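Local coordinates for surface glycoprotein (Trypanosoma brucei, PDB 5KLH), which is a procyclic-stage surface antigen of the trypanosome whose bilobed ectodomain probably serves in sensing at the parasite membrane, at residues A[87-92]-A[153-158]. Numbering follows the deposited sequence.
Sequences RRSPLH and VYLSKL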
loop_
_atom_site.group_PDB
_atom_site.type_symbol
_atom_site.label_atom_id
_atom_site.label_comp_id
_atom_site.label_asym_id
_atom_site.label_seq_id
_atom_site.Cartn_x
_atom_site.Cartn_y
_atom_site.Cartn_z
ATOM N N ARG A 87 -6.407 1.743 13.945
ATOM C CA ARG A 87 -5.151 1.379 13.314
ATOM C C ARG A 87 -4.039 2.166 13.960
ATOM O O ARG A 87 -4.107 3.405 14.034
ATOM C CB ARG A 87 -5.166 1.644 11.806
ATOM C CG ARG A 87 -3.795 1.456 11.160
ATOM C CD ARG A 87 -3.443 -0.027 11.035
ATOM N NE ARG A 87 -4.362 -0.692 10.119
ATOM C CZ ARG A 87 -4.168 -0.787 8.802
ATOM N NH1 ARG A 87 -3.068 -0.289 8.238
ATOM N NH2 ARG A 87 -5.076 -1.392 8.046
ATOM N N ARG A 88 -3.035 1.441 14.440
ATOM C CA ARG A 88 -1.745 2.025 14.783
ATOM C C ARG A 88 -0.771 1.809 13.640
ATOM O O ARG A 88 -0.658 0.702 13.130
ATOM C CB ARG A 88 -1.204 1.404 16.068
ATOM C CG ARG A 88 -1.824 1.984 17.314
ATOM C CD ARG A 88 -1.368 1.233 18.559
ATOM N NE ARG A 88 -1.687 1.999 19.761
ATOM C CZ ARG A 88 -2.904 2.094 20.274
ATOM N NH1 ARG A 88 -3.914 1.468 19.697
ATOM N NH2 ARG A 88 -3.112 2.809 21.375
ATOM N N SER A 89 -0.080 2.864 13.217
ATOM C CA SER A 89 0.849 2.764 12.100
ATOM C C SER A 89 2.081 3.547 12.496
ATOM O O SER A 89 1.948 4.615 13.091
ATOM C CB SER A 89 0.231 3.329 10.813
ATOM O OG SER A 89 0.989 2.966 9.668
ATOM N N PRO A 90 3.278 3.041 12.162
ATOM C CA PRO A 90 4.484 3.743 12.608
ATOM C C PRO A 90 4.651 5.094 11.921
ATOM O O PRO A 90 4.511 5.166 10.703
ATOM C CB PRO A 90 5.621 2.785 12.223
ATOM C CG PRO A 90 5.058 1.929 11.161
ATOM C CD PRO A 90 3.593 1.783 11.464
ATOM N N LEU A 91 4.944 6.135 12.700
ATOM C CA LEU A 91 5.223 7.468 12.142
ATOM C C LEU A 91 6.442 7.459 11.243
ATOM O O LEU A 91 6.523 8.213 10.267
ATOM C CB LEU A 91 5.427 8.473 13.259
ATOM C CG LEU A 91 4.176 8.750 14.083
ATOM C CD1 LEU A 91 4.553 9.476 15.358
ATOM C CD2 LEU A 91 3.193 9.563 13.268
ATOM N N HIS A 92 7.390 6.596 11.586
ATOM C CA HIS A 92 8.625 6.468 10.836
ATOM C C HIS A 92 8.943 5.005 10.655
ATOM O O HIS A 92 8.823 4.223 11.591
ATOM C CB HIS A 92 9.777 7.172 11.559
ATOM C CG HIS A 92 11.128 6.692 11.132
ATOM N ND1 HIS A 92 11.950 5.951 11.956
ATOM C CD2 HIS A 92 11.787 6.824 9.955
ATOM C CE1 HIS A 92 13.062 5.651 11.304
ATOM N NE2 HIS A 92 12.993 6.177 10.095
ATOM N N VAL A 153 11.719 6.455 5.901
ATOM C CA VAL A 153 10.461 7.028 5.429
ATOM C C VAL A 153 9.534 7.423 6.573
ATOM O O VAL A 153 9.615 6.870 7.684
ATOM C CB VAL A 153 9.719 6.051 4.512
ATOM C CG1 VAL A 153 10.619 5.681 3.350
ATOM C CG2 VAL A 153 9.336 4.786 5.275
ATOM N N TYR A 154 8.647 8.375 6.294
ATOM C CA TYR A 154 7.732 8.883 7.308
ATOM C C TYR A 154 6.306 8.889 6.792
ATOM O O TYR A 154 6.034 9.393 5.693
ATOM C CB TYR A 154 8.139 10.279 7.751
ATOM C CG TYR A 154 9.529 10.329 8.328
ATOM C CD1 TYR A 154 10.635 10.458 7.509
ATOM C CD2 TYR A 154 9.737 10.219 9.702
ATOM C CE1 TYR A 154 11.912 10.503 8.034
ATOM C CE2 TYR A 154 11.020 10.259 10.233
ATOM C CZ TYR A 154 12.093 10.389 9.398
ATOM O OH TYR A 154 13.364 10.425 9.935
ATOM N N LEU A 155 5.398 8.347 7.589
ATOM C CA LEU A 155 3.993 8.263 7.214
ATOM C C LEU A 155 3.378 9.626 6.908
ATOM O O LEU A 155 3.485 10.560 7.712
ATOM C CB LEU A 155 3.198 7.602 8.335
ATOM C CG LEU A 155 1.726 7.348 8.036
ATOM C CD1 LEU A 155 1.577 6.322 6.920
ATOM C CD2 LEU A 155 1.070 6.857 9.309
ATOM N N SER A 156 2.709 9.713 5.760
ATOM C CA SER A 156 2.080 10.949 5.309
ATOM C C SER A 156 0.615 10.725 4.958
ATOM O O SER A 156 -0.224 11.592 5.181
ATOM C CB SER A 156 2.821 11.502 4.106
ATOM O OG SER A 156 2.193 12.680 3.641
ATOM N N LYS A 157 0.335 9.566 4.372
ATOM C CA LYS A 157 -1.015 9.217 3.944
ATOM C C LYS A 157 -1.271 7.778 4.364
ATOM O O LYS A 157 -0.541 6.882 3.960
ATOM C CB LYS A 157 -1.168 9.400 2.427
ATOM C CG LYS A 157 -2.605 9.367 1.943
ATOM C CD LYS A 157 -2.742 9.887 0.506
ATOM C CE LYS A 157 -2.087 11.254 0.327
ATOM N NZ LYS A 157 -2.185 11.750 -1.080
ATOM N N LEU A 158 -2.302 7.567 5.183
ATOM C CA LEU A 158 -2.634 6.246 5.669
ATOM C C LEU A 158 -3.908 5.791 4.974
ATOM O O LEU A 158 -4.909 6.493 5.038
ATOM C CB LEU A 158 -2.820 6.276 7.187
ATOM C CG LEU A 158 -3.234 4.953 7.833
ATOM C CD1 LEU A 158 -2.070 4.001 7.836
ATOM C CD2 LEU A 158 -3.734 5.196 9.244
HETATM O O HOH W 1 4.961 10.472 10.072
#
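CD2 of His92 lies over one face of the Tyr154 ring, 3.5 Å above its plane and offset toward the rim, nearest CE2. The two rings are 33° from coplanar, an oblique pairing. CB of His92 also touches CD2 and CE2 of Tyr154, while Pro194 packs on the tyrosine from outside the contact. CG of His92 stands anti to the backbone N (chi1 160°). CD2 also comes within 3.1 Å of Val153 O, and NE2 is hydrogen-bonded to Glu152 OE1.

The pair joins antiparallel strands 85-100 and 145-164 of a branched mixed sheet: His92 and Tyr154 form a non-hydrogen-bonded bridge, but strands 87-90 and 153-158 diverge, their axes 8.0 Å apart at closest and 140° between directions. Strand 87-90 instead bonds through its backbone to strand 72-79.

Beyond the bridge the strands meet through side chains. Leu155 CD2 and Leu158 CD1 both meet CB and OG of Ser89, with OG 3.7 Å from Leu158 CD1. Leu158 CD2 approaches CG of Arg87, whose NH2 makes a salt bridge to Glu172 and a hydrogen bond to Gln177 O. Val198 of strand 197-204 touches both leucines. Ser156 and Lys157 both face Gly189 in a classic beta bulge.

Where pairing gives way, Leu91 O accepts a hydrogen bond from Leu155 N at 2.9 Å, and a water donates to both Leu91 O and Leu155 O, 2.8 Å from each.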